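Local coordinates for protein octaprenyl-diphosphate synthase (Bacteroides thetaiotaomicron, PDB 3RMG) that probably acts as a magnesium-dependent prenyltransferase of the FPP/GGPP synthase family, lengthening isoprenoid diphosphate chains, at residues 80-85 against 117-122; 173-178 against 206-211. All blocks are in the same frame, centred on the assembly; numbering follows the deposited sequence.

Interaction 1: residues 80-85 against 117-122; sequences HTASLV and YLLATS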
loop_
_atom_site.group_PDB
_atom_site.type_symbol
_atom_site.label_atom_id
_atom_site.label_comp_id
_atom_site.label_asym_id
_atom_site.label_seq_id
_atom_site.Cartn_x
_atom_site.Cartn_y
_atom_site.Cartn_z
ATOM N N HIS A 80 6.577 3.846 7.220
ATOM C CA HIS A 80 7.915 3.317 7.399
ATOM C C HIS A 80 7.864 1.830 7.747
ATOM O O HIS A 80 8.541 1.004 7.132
ATOM C CB HIS A 80 8.607 4.078 8.517
ATOM C CG HIS A 80 9.929 3.503 8.912
ATOM N ND1 HIS A 80 10.953 3.301 8.010
ATOM C CD2 HIS A 80 10.407 3.114 10.118
ATOM C CE1 HIS A 80 12.003 2.809 8.642
ATOM N NE2 HIS A 80 11.698 2.685 9.922
ATOM N N THR A 81 7.047 1.486 8.733
ATOM C CA THR A 81 6.917 0.095 9.125
ATOM C C THR A 81 6.499 -0.767 7.952
ATOM O O THR A 81 7.039 -1.856 7.758
ATOM C CB THR A 81 5.891 -0.098 10.250
ATOM O OG1 THR A 81 6.042 0.943 11.226
ATOM C CG2 THR A 81 6.095 -1.450 10.908
ATOM N N ALA A 82 5.534 -0.289 7.170
ATOM C CA ALA A 82 5.052 -1.078 6.043
ATOM C C ALA A 82 6.145 -1.368 5.009
ATOM O O ALA A 82 6.199 -2.454 4.448
ATOM C CB ALA A 82 3.846 -0.411 5.384
ATOM N N SER A 83 7.009 -0.401 4.736
ATOM C CA SER A 83 8.028 -0.631 3.718
ATOM C C SER A 83 9.153 -1.535 4.241
ATOM O O SER A 83 9.658 -2.372 3.501
ATOM C CB SER A 83 8.559 0.676 3.139
ATOM O OG SER A 83 9.238 1.426 4.121
ATOM N N LEU A 84 9.522 -1.402 5.514
ATOM C CA LEU A 84 10.414 -2.398 6.131
ATOM C C LEU A 84 9.845 -3.813 5.973
ATOM O O LEU A 84 10.562 -4.742 5.603
ATOM C CB LEU A 84 10.667 -2.106 7.613
ATOM C CG LEU A 84 11.523 -0.880 7.934
ATOM C CD1 LEU A 84 11.657 -0.681 9.435
ATOM C CD2 LEU A 84 12.892 -0.990 7.289
ATOM N N VAL A 85 8.556 -3.976 6.243
ATOM C CA VAL A 85 7.928 -5.289 6.110
ATOM C C VAL A 85 7.953 -5.793 4.672
ATOM O O VAL A 85 8.150 -6.981 4.424
ATOM C CB VAL A 85 6.471 -5.264 6.578
ATOM C CG1 VAL A 85 5.793 -6.588 6.258
ATOM C CG2 VAL A 85 6.406 -4.966 8.064
ATOM N N TYR A 117 -1.905 -3.576 4.562
ATOM C CA TYR A 117 -2.766 -3.094 5.637
ATOM C C TYR A 117 -2.120 -1.911 6.346
ATOM O O TYR A 117 -2.649 -0.796 6.317
ATOM C CB TYR A 117 -3.052 -4.202 6.651
ATOM C CG TYR A 117 -4.094 -3.812 7.672
ATOM C CD1 TYR A 117 -5.392 -3.523 7.279
ATOM C CD2 TYR A 117 -3.783 -3.734 9.023
ATOM C CE1 TYR A 117 -6.356 -3.165 8.196
ATOM C CE2 TYR A 117 -4.743 -3.377 9.955
ATOM C CZ TYR A 117 -6.029 -3.091 9.532
ATOM O OH TYR A 117 -7.001 -2.734 10.444
ATOM N N LEU A 118 -0.972 -2.156 6.981
ATOM C CA LEU A 118 -0.217 -1.070 7.611
ATOM C C LEU A 118 -0.216 0.162 6.715
ATOM O O LEU A 118 -0.430 1.283 7.176
ATOM C CB LEU A 118 1.209 -1.509 7.917
ATOM C CG LEU A 118 1.306 -2.555 9.028
ATOM C CD1 LEU A 118 2.622 -3.317 8.962
ATOM C CD2 LEU A 118 1.135 -1.899 10.383
ATOM N N LEU A 119 -0.011 -0.065 5.423
ATOM C CA LEU A 119 0.041 1.003 4.424
ATOM C C LEU A 119 -1.295 1.726 4.243
ATOM O O LEU A 119 -1.346 2.940 4.021
ATOM C CB LEU A 119 0.480 0.395 3.101
ATOM C CG LEU A 119 1.177 1.238 2.049
ATOM C CD1 LEU A 119 2.504 1.748 2.582
ATOM C CD2 LEU A 119 1.406 0.357 0.838
ATOM N N ALA A 120 -2.387 0.977 4.318
ATOM C CA ALA A 120 -3.708 1.594 4.254
ATOM C C ALA A 120 -3.988 2.297 5.576
ATOM O O ALA A 120 -4.438 3.442 5.610
ATOM C CB ALA A 120 -4.778 0.544 3.966
ATOM N N THR A 121 -3.725 1.607 6.676
ATOM C CA THR A 121 -3.916 2.235 7.974
ATOM C C THR A 121 -3.115 3.547 7.991
ATOM O O THR A 121 -3.638 4.606 8.380
ATOM C CB THR A 121 -3.532 1.307 9.120
ATOM O OG1 THR A 121 -4.278 0.087 8.998
ATOM C CG2 THR A 121 -3.853 1.960 10.465
ATOM N N SER A 122 -1.871 3.495 7.513
ATOM C CA SER A 122 -1.069 4.713 7.395
ATOM C C SER A 122 -1.866 5.833 6.731
ATOM O O SER A 122 -1.854 6.974 7.205
ATOM C CB SER A 122 0.221 4.446 6.619
ATOM O OG SER A 122 1.073 3.578 7.344
#
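Ala82 meets Leu118 and Leu119, and the contact is wholly apolar. The methyl CB of Ala82 touches CB of Leu118 at 3.8 Å. From its other neighbour, Leu119, the branch CD1 reaches the same Ala82 methyl at 3.8 Å. Leu119 leaves its helix obliquely, but with CG anti to the backbone N (chi1 -154°) its end swings back to the alanine. Leu118 sets CG beside its own backbone N, and its CD1 lies alongside Val85, 4.2 Å from CG2. Thr81 adds a looser touch: its CG2 is 4.4 Å from Leu118 CD1. No hydrogen bond crosses between the segments. The hydroxyl of Thr81 is bonded to the carbonyl of Glu77, one turn back on its own helix, and its methyl faces Leu118. The two segments run nearly antiparallel, their axes 8.4 Å apart at closest approach, and the small alanine side chain suits this spacing. Segment 80-85 runs straight into the first aspartate-rich motif of the family, on the same helix. Outward from here, Leu118 also rests on Leu78 of helix 67-90, and Leu119 on Leu79. Tyr117 packs on helix 33-41, and its hydroxyl bonds to Asp30. Leu119 further packs on Leu119 of the second subunit, and Thr121 bonds to Gln143 of that subunit, so helix 102-128 packs on helix 67-90 and also forms part of the dimer interface.

Interaction 2: residues 173-178 against 206-211; sequences KTAALF and IGICFQ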
loop_
_atom_site.group_PDB
_atom_site.type_symbol
_atom_site.label_atom_id
_atom_site.label_comp_id
_atom_site.label_asym_id
_atom_site.label_seq_id
_atom_site.Cartn_x
_atom_site.Cartn_y
_atom_site.Cartn_z
ATOM N N LYS A 173 15.243 8.475 0.404
ATOM C CA LYS A 173 14.683 7.453 1.247
ATOM C C LYS A 173 14.655 7.739 2.743
ATOM O O LYS A 173 13.719 8.285 3.239
ATOM C CB LYS A 173 15.396 6.150 0.975
ATOM C CG LYS A 173 14.699 4.927 1.469
ATOM C CD LYS A 173 15.513 3.713 1.097
ATOM C CE LYS A 173 15.227 2.535 1.986
ATOM N NZ LYS A 173 16.436 1.736 2.167
ATOM N N THR A 174 15.700 7.385 3.462
ATOM C CA THR A 174 15.693 7.591 4.890
ATOM C C THR A 174 15.561 9.018 5.308
ATOM O O THR A 174 14.801 9.319 6.168
ATOM C CB THR A 174 16.922 7.012 5.539
ATOM O OG1 THR A 174 16.723 5.628 5.685
ATOM C CG2 THR A 174 17.114 7.557 6.897
ATOM N N ALA A 175 16.286 9.898 4.673
ATOM C CA ALA A 175 16.227 11.317 4.992
ATOM C C ALA A 175 14.914 11.918 4.513
ATOM O O ALA A 175 14.429 12.914 5.076
ATOM C CB ALA A 175 17.423 12.055 4.396
ATOM N N ALA A 176 14.326 11.313 3.478
ATOM C CA ALA A 176 13.026 11.767 2.989
ATOM C C ALA A 176 11.978 11.533 4.062
ATOM O O ALA A 176 11.093 12.360 4.256
ATOM C CB ALA A 176 12.646 11.070 1.702
ATOM N N LEU A 177 12.102 10.417 4.779
ATOM C CA LEU A 177 11.181 10.112 5.871
ATOM C C LEU A 177 11.360 11.083 7.045
ATOM O O LEU A 177 10.381 11.641 7.550
ATOM C CB LEU A 177 11.366 8.670 6.354
ATOM C CG LEU A 177 10.427 8.192 7.470
ATOM C CD1 LEU A 177 8.961 8.388 7.091
ATOM C CD2 LEU A 177 10.700 6.725 7.810
ATOM N N PHE A 178 12.600 11.275 7.495
ATOM C CA PHE A 178 12.849 12.242 8.558
ATOM C C PHE A 178 12.380 13.663 8.168
ATOM O O PHE A 178 11.788 14.360 8.979
ATOM C CB PHE A 178 14.318 12.251 8.976
ATOM C CG PHE A 178 14.685 11.155 9.941
ATOM C CD1 PHE A 178 14.986 9.877 9.484
ATOM C CD2 PHE A 178 14.745 11.408 11.307
ATOM C CE1 PHE A 178 15.337 8.868 10.375
ATOM C CE2 PHE A 178 15.093 10.414 12.202
ATOM C CZ PHE A 178 15.391 9.137 11.734
ATOM N N ILE A 206 18.881 15.907 9.684
ATOM C CA ILE A 206 18.889 14.910 10.752
ATOM C C ILE A 206 18.855 13.484 10.191
ATOM O O ILE A 206 19.621 12.597 10.635
ATOM C CB ILE A 206 17.716 15.145 11.723
ATOM C CG1 ILE A 206 17.982 16.414 12.557
ATOM C CG2 ILE A 206 17.490 13.922 12.607
ATOM C CD1 ILE A 206 16.802 16.866 13.383
ATOM N N GLY A 207 17.977 13.277 9.208
ATOM C CA GLY A 207 17.870 12.005 8.507
ATOM C C GLY A 207 19.181 11.605 7.840
ATOM O O GLY A 207 19.534 10.429 7.813
ATOM N N ILE A 208 19.916 12.574 7.299
ATOM C CA ILE A 208 21.215 12.265 6.696
ATOM C C ILE A 208 22.270 11.855 7.737
ATOM O O ILE A 208 22.999 10.886 7.521
ATOM C CB ILE A 208 21.747 13.419 5.824
ATOM C CG1 ILE A 208 20.832 13.631 4.616
ATOM C CG2 ILE A 208 23.156 13.105 5.331
ATOM C CD1 ILE A 208 21.213 14.867 3.759
ATOM N N CYS A 209 22.360 12.572 8.860
ATOM C CA CYS A 209 23.267 12.146 9.938
ATOM C C CYS A 209 22.907 10.723 10.387
ATOM O O CYS A 209 23.767 9.863 10.559
ATOM C CB CYS A 209 23.169 13.072 11.145
ATOM S SG CYS A 209 23.747 14.739 10.873
ATOM N N PHE A 210 21.620 10.501 10.593
ATOM C CA PHE A 210 21.132 9.225 11.061
ATOM C C PHE A 210 21.544 8.099 10.111
ATOM O O PHE A 210 22.083 7.078 10.546
ATOM C CB PHE A 210 19.614 9.290 11.191
ATOM C CG PHE A 210 19.013 8.127 11.920
ATOM C CD1 PHE A 210 18.866 8.159 13.301
ATOM C CD2 PHE A 210 18.591 6.998 11.225
ATOM C CE1 PHE A 210 18.309 7.082 13.978
ATOM C CE2 PHE A 210 18.030 5.914 11.897
ATOM C CZ PHE A 210 17.892 5.958 13.276
ATOM N N GLN A 211 21.298 8.292 8.815
ATOM C CA GLN A 211 21.580 7.254 7.820
ATOM C C GLN A 211 23.068 6.934 7.699
ATOM O O GLN A 211 23.447 5.775 7.613
ATOM C CB GLN A 211 21.049 7.652 6.447
ATOM C CG GLN A 211 21.149 6.517 5.449
ATOM C CD GLN A 211 20.543 5.245 6.008
ATOM O OE1 GLN A 211 19.345 5.193 6.302
ATOM N NE2 GLN A 211 21.367 4.218 6.174
HETATM O O HOH W 1 18.381 5.731 3.045
#
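Phe178 points its tip at one face of the Phe210 ring. Its CZ stands 3.7 Å above that plane, over the ring centre. The two rings are oblique, with planes at 40° and centroids 4.9 Å apart. At the edge of the Phe178 ring, in its plane, lies the carbonyl O of Thr174. Gly207 CA comes to the start of this side chain, 3.6 Å from Phe178 CB, and Ile206 CG2 meets Phe178 CD2 at 3.9 Å. Phe210 has CG anti to the backbone N, which carries its ring to the tip of Phe178. Gly207 has no side chain, so the helices come close: its CA is 3.9 Å from that of Ala175. Beside it, the Ala175 methyl packs on Ile208 CG1. This is the all-helical fold of the trans-prenyltransferases. Helix 174-188 opens at Thr174, with Lys173 at the N-cap position. Segment 206-211 runs into the second aspartate-rich motif. In relatives both elements line the substrate cavity, and the same is probable here. Thr174 OG1 gives a hydrogen bond of 2.7 Å to Gln211 OE1. The hydroxyl approaches the amide oxygen fairly straight on (151° at the oxygen) and a little out of the amide plane. The Gln211 chain is bent at chi2, which helps bring OE1 to the threonine. A water accepts from Thr174 N and gives a weak bond to the same OE1. Gln211 NE2 is held by Asp215, one turn on. Arg51 of helix 50-62 and Tyr317 of helix 309-323 pack on Phe178; Met50 and Val321 pack on Phe210.

From the N terminus, helix 67-90 brings in segment 80-85. Interaction 1 closes when helix 102-128 turns back with segment 117-122, after a connection that is partly not modelled. The chain then passes through helices 132-154 and 163-172 before interaction 2 opens at 173-178. It closes at 206-211 on helix 193-217. The two loops follow in series and neither nest nor cross. The centres of interactions 1 and 2 lie about 18 Å apart. They meet where His80 ND1 packs against Leu177 CD2 at 3.4 Å. Interaction 1 ties the first aspartate-rich helix toward the dimer side. Interaction 2 ties the helix leading to the second motif into the interior of the subunit.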